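Cellulose 1,4-beta-cellobiosidase (Thermobifida fusca, PDB 4JJJ) probably cleaves cellulose chains to release cellobiose, the present chain being its family 48 glycoside hydrolase domain. Local coordinates at residues A[589-592]-A[593-596]; A[78-82]-A[83-87]. The protein carries 1 engineered substitution. All coordinates share one frame; numbering follows the deposited sequence.

Both contacts are local, each made within one unbroken run of chain, but they sit in different settings. Contact 1 lies toward the surface, though Y591 and D594 are buried, its centre about 27 Å from the centre of the chain, where a short 3-10 turn runs into helix 597-604. Contact 2 is buried, about 17 Å from that centre, where helix 71-83 ends. They share no helix or strand, and their nearest atoms stay about 18 Å apart. Contact 1 depends on backbone bonds and an aspartate that starts a helix. Contact 2 ends one, adding apolar packing and a zinc ligand, and its I84 side chain is about 8 Å from that of E51, the predicted proton donor.

Contact 1 of 2, residues A[589-592]-A[593-596]; sequences SFYK and NDPL
S589 starts the 3-10 turn, its O accepting K592 N, and F590 O follows by taking the N-H of N593 at 3.0 Å. The S589 hydroxyl is held by D576. N593 has CG anti to its carbonyl carbon (chi1 -52°), which brings ND2 alongside F590 O, 3.5 Å away, a van der Waals approach rather than a second bond. The F590 ring packs edge-to-face with Y156. Y591 repeats the backbone pattern, its O receiving D594 N at 3.0 Å. The Y591 ring and the D594 carboxylate lie side by side, pointing the same way with planes 49° apart, and OD2 sits in the ring plane 3.9 Å from Y591 CE1. CE1 of F590 lies over one face of the Y591 ring, toward its rim, and the tyrosine OH is bound by D43 O. Beyond CB, which touches N593 N, the extended chain of K592 leads away; its O is bridged by a water to D594 O, 2.9 Å on each side. D594 has OD2 bonded to T36 OG1, while OD1 uses its anti lone pair to accept L596 N at 2.8 Å. That bond closes an Asx turn, the N-terminal capping arrangement that leads into helix 597-604.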
# COMPACT_ATOMS: atom_id res chain seq x y z
N SER A 589 -12.82 -22.01 -3.56
CA SER A 589 -12.86 -23.21 -4.37
C SER A 589 -12.99 -22.91 -5.85
O SER A 589 -12.65 -23.76 -6.65
CB SER A 589 -13.94 -24.21 -3.91
OG SER A 589 -15.20 -23.71 -4.15
N PHE A 590 -13.41 -21.72 -6.14
CA PHE A 590 -13.41 -21.22 -7.52
C PHE A 590 -12.03 -21.30 -8.21
O PHE A 590 -11.93 -21.25 -9.42
CB PHE A 590 -13.98 -19.80 -7.61
CG PHE A 590 -13.33 -18.81 -6.67
CD1 PHE A 590 -12.13 -18.24 -6.93
CD2 PHE A 590 -13.97 -18.49 -5.49
CE1 PHE A 590 -11.51 -17.36 -6.04
CE2 PHE A 590 -13.39 -17.58 -4.64
CZ PHE A 590 -12.18 -17.07 -4.86
N TYR A 591 -10.96 -21.26 -7.43
CA TYR A 591 -9.62 -21.38 -7.95
C TYR A 591 -9.40 -22.62 -8.74
O TYR A 591 -8.59 -22.64 -9.60
CB TYR A 591 -8.53 -21.13 -6.96
CG TYR A 591 -7.94 -19.76 -6.90
CD1 TYR A 591 -7.45 -19.19 -8.05
CD2 TYR A 591 -7.72 -19.13 -5.71
CE1 TYR A 591 -6.87 -17.91 -8.08
CE2 TYR A 591 -7.13 -17.85 -5.69
CZ TYR A 591 -6.63 -17.31 -6.88
OH TYR A 591 -5.94 -16.06 -6.90
N LYS A 592 -10.13 -23.68 -8.47
CA LYS A 592 -9.94 -24.92 -9.22
C LYS A 592 -10.41 -24.77 -10.65
O LYS A 592 -10.01 -25.61 -11.48
CB LYS A 592 -10.78 -25.96 -8.55
CG LYS A 592 -10.25 -26.37 -7.18
CD LYS A 592 -11.33 -27.36 -6.61
CE LYS A 592 -10.96 -27.87 -5.23
NZ LYS A 592 -12.13 -28.63 -4.59
N ASN A 593 -11.12 -23.72 -10.99
CA ASN A 593 -11.48 -23.48 -12.39
C ASN A 593 -10.53 -22.57 -13.12
O ASN A 593 -10.71 -22.29 -14.29
CB ASN A 593 -12.90 -22.92 -12.44
CG ASN A 593 -13.85 -23.84 -11.65
OD1 ASN A 593 -13.79 -25.08 -11.82
ND2 ASN A 593 -14.53 -23.29 -10.61
N ASP A 594 -9.49 -22.08 -12.44
CA ASP A 594 -8.55 -21.15 -13.04
C ASP A 594 -7.72 -21.80 -14.11
O ASP A 594 -7.29 -22.95 -13.98
CB ASP A 594 -7.61 -20.60 -11.96
CG ASP A 594 -6.86 -19.34 -12.43
OD1 ASP A 594 -5.85 -19.54 -13.14
OD2 ASP A 594 -7.28 -18.24 -11.95
N PRO A 595 -7.40 -21.10 -15.20
CA PRO A 595 -6.55 -21.77 -16.17
C PRO A 595 -5.19 -22.22 -15.71
O PRO A 595 -4.64 -23.14 -16.29
CB PRO A 595 -6.48 -20.79 -17.32
CG PRO A 595 -6.82 -19.49 -16.74
CD PRO A 595 -7.78 -19.75 -15.58
N LEU A 596 -4.65 -21.57 -14.64
CA LEU A 596 -3.31 -22.01 -14.16
C LEU A 596 -3.41 -23.19 -13.21
O LEU A 596 -2.40 -23.76 -12.82
CB LEU A 596 -2.66 -20.77 -13.51
CG LEU A 596 -1.20 -20.98 -13.11
CD1 LEU A 596 -0.34 -21.03 -14.32
CD2 LEU A 596 -0.74 -19.78 -12.28
O HOH W 1 -8.81 -25.41 -14.07

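Contact 2 of 2, residues A[78-82]-A[83-87]; sequences ESMET and FIIPG. With ZN (zinc ion), chain B.
F83 closes helix 71-83 over S79 and T82, at a helix C-terminus within the (alpha/alpha)6 fold. E78 O takes both T82 N and T82 OG1, the hydroxyl at 2.8 Å from above the carbonyl plane. S79 O accepts F83 N at 2.9 Å, and S79 OG, which meets the F83 ring edge in plane, is bonded to L28 O. M80 O is gripped from opposite faces of its plane, by I84 N at 3.0 Å and I85 N at 3.1 Å, so an ordinary helical bond is joined by a wider one five residues on. In one of its two conformers, M80 packs CG against I84 CG2 at 3.7 Å. A water lies 2.7 Å from both E81 O and I85 O. T82 CG2, anti to its own N, sits over the centre of the F83 ring as a CH-pi contact, 3.6 Å from the centroid. An alanine in place of F83 would probably leave that methyl without its ring face. E81 points away from the turn: OE2 is bonded to Y144 OH, while OE1 binds a zinc ion at 2.1 Å, which also holds K255 NZ and two waters.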
# COMPACT_ATOMS: atom_id res chain seq x y z
N GLU A 78 -12.75 10.24 -11.65
CA GLU A 78 -14.16 9.88 -11.52
C GLU A 78 -14.39 8.44 -11.16
O GLU A 78 -15.22 8.14 -10.26
CB GLU A 78 -14.90 10.20 -12.84
CG GLU A 78 -16.40 10.26 -12.67
CD GLU A 78 -17.15 10.58 -13.97
OE1 GLU A 78 -18.38 10.31 -14.05
OE2 GLU A 78 -16.49 10.95 -14.91
N SER A 79 -13.62 7.53 -11.78
CA SER A 79 -13.73 6.14 -11.50
C SER A 79 -13.41 5.86 -10.02
O SER A 79 -14.14 5.14 -9.33
CB SER A 79 -12.92 5.33 -12.47
OG SER A 79 -13.06 3.97 -12.10
N MET A 80 -12.26 6.37 -9.54
CA MET A 80 -11.87 6.30 -8.10
C MET A 80 -13.03 6.76 -7.18
O MET A 80 -13.42 6.08 -6.20
CB MET A 80 -10.57 7.11 -7.87
CG MET A 80 -9.82 6.92 -6.51
SD MET A 80 -8.35 7.99 -6.45
CE MET A 80 -8.13 7.91 -8.22
N GLU A 81 -13.59 7.95 -7.44
CA GLU A 81 -14.70 8.48 -6.61
C GLU A 81 -15.92 7.62 -6.67
O GLU A 81 -16.66 7.51 -5.67
CB GLU A 81 -15.01 9.94 -7.02
CG GLU A 81 -14.01 10.93 -6.59
CD GLU A 81 -14.40 12.36 -6.88
OE1 GLU A 81 -15.19 12.48 -7.86
OE2 GLU A 81 -13.95 13.27 -6.18
N THR A 82 -16.17 6.98 -7.77
CA THR A 82 -17.34 6.16 -7.94
C THR A 82 -17.27 4.81 -7.29
O THR A 82 -18.25 4.31 -6.74
CB THR A 82 -17.71 6.02 -9.45
OG1 THR A 82 -17.85 7.31 -10.03
CG2 THR A 82 -18.92 5.24 -9.69
N PHE A 83 -16.06 4.23 -7.32
CA PHE A 83 -15.93 2.80 -7.04
C PHE A 83 -15.11 2.44 -5.80
O PHE A 83 -15.20 1.34 -5.35
CB PHE A 83 -15.46 1.99 -8.24
CG PHE A 83 -16.41 2.06 -9.38
CD1 PHE A 83 -17.70 1.56 -9.23
CD2 PHE A 83 -16.02 2.64 -10.58
CE1 PHE A 83 -18.61 1.61 -10.31
CE2 PHE A 83 -16.88 2.67 -11.68
CZ PHE A 83 -18.14 2.19 -11.51
N ILE A 84 -14.22 3.30 -5.35
CA ILE A 84 -13.32 2.91 -4.26
C ILE A 84 -13.20 3.91 -3.10
O ILE A 84 -12.68 3.52 -2.08
CB ILE A 84 -11.93 2.51 -4.79
CG1 ILE A 84 -11.25 1.49 -3.86
CG2 ILE A 84 -11.06 3.71 -5.09
CD1 ILE A 84 -9.99 0.85 -4.46
N ILE A 85 -13.68 5.14 -3.25
CA ILE A 85 -13.83 6.05 -2.12
C ILE A 85 -15.27 5.80 -1.67
O ILE A 85 -16.17 6.14 -2.38
CB ILE A 85 -13.61 7.51 -2.50
CG1 ILE A 85 -12.16 7.68 -3.00
CG2 ILE A 85 -13.91 8.36 -1.28
CD1 ILE A 85 -11.75 9.08 -3.34
N PRO A 86 -15.49 5.19 -0.51
CA PRO A 86 -16.84 4.85 -0.12
C PRO A 86 -17.78 6.02 -0.22
O PRO A 86 -17.48 7.11 0.32
CB PRO A 86 -16.63 4.34 1.34
CG PRO A 86 -15.20 3.75 1.33
CD PRO A 86 -14.48 4.78 0.49
N GLY A 87 -18.96 5.76 -0.85
CA GLY A 87 -19.94 6.83 -0.89
C GLY A 87 -20.82 6.82 0.32
O GLY A 87 -20.65 6.02 1.18
ZN ZN B . -15.41 14.04 -9.32
O HOH W 2 -18.29 6.04 -4.02
O HOH W 3 -16.15 15.88 -10.24
O HOH W 4 -15.37 12.81 -10.88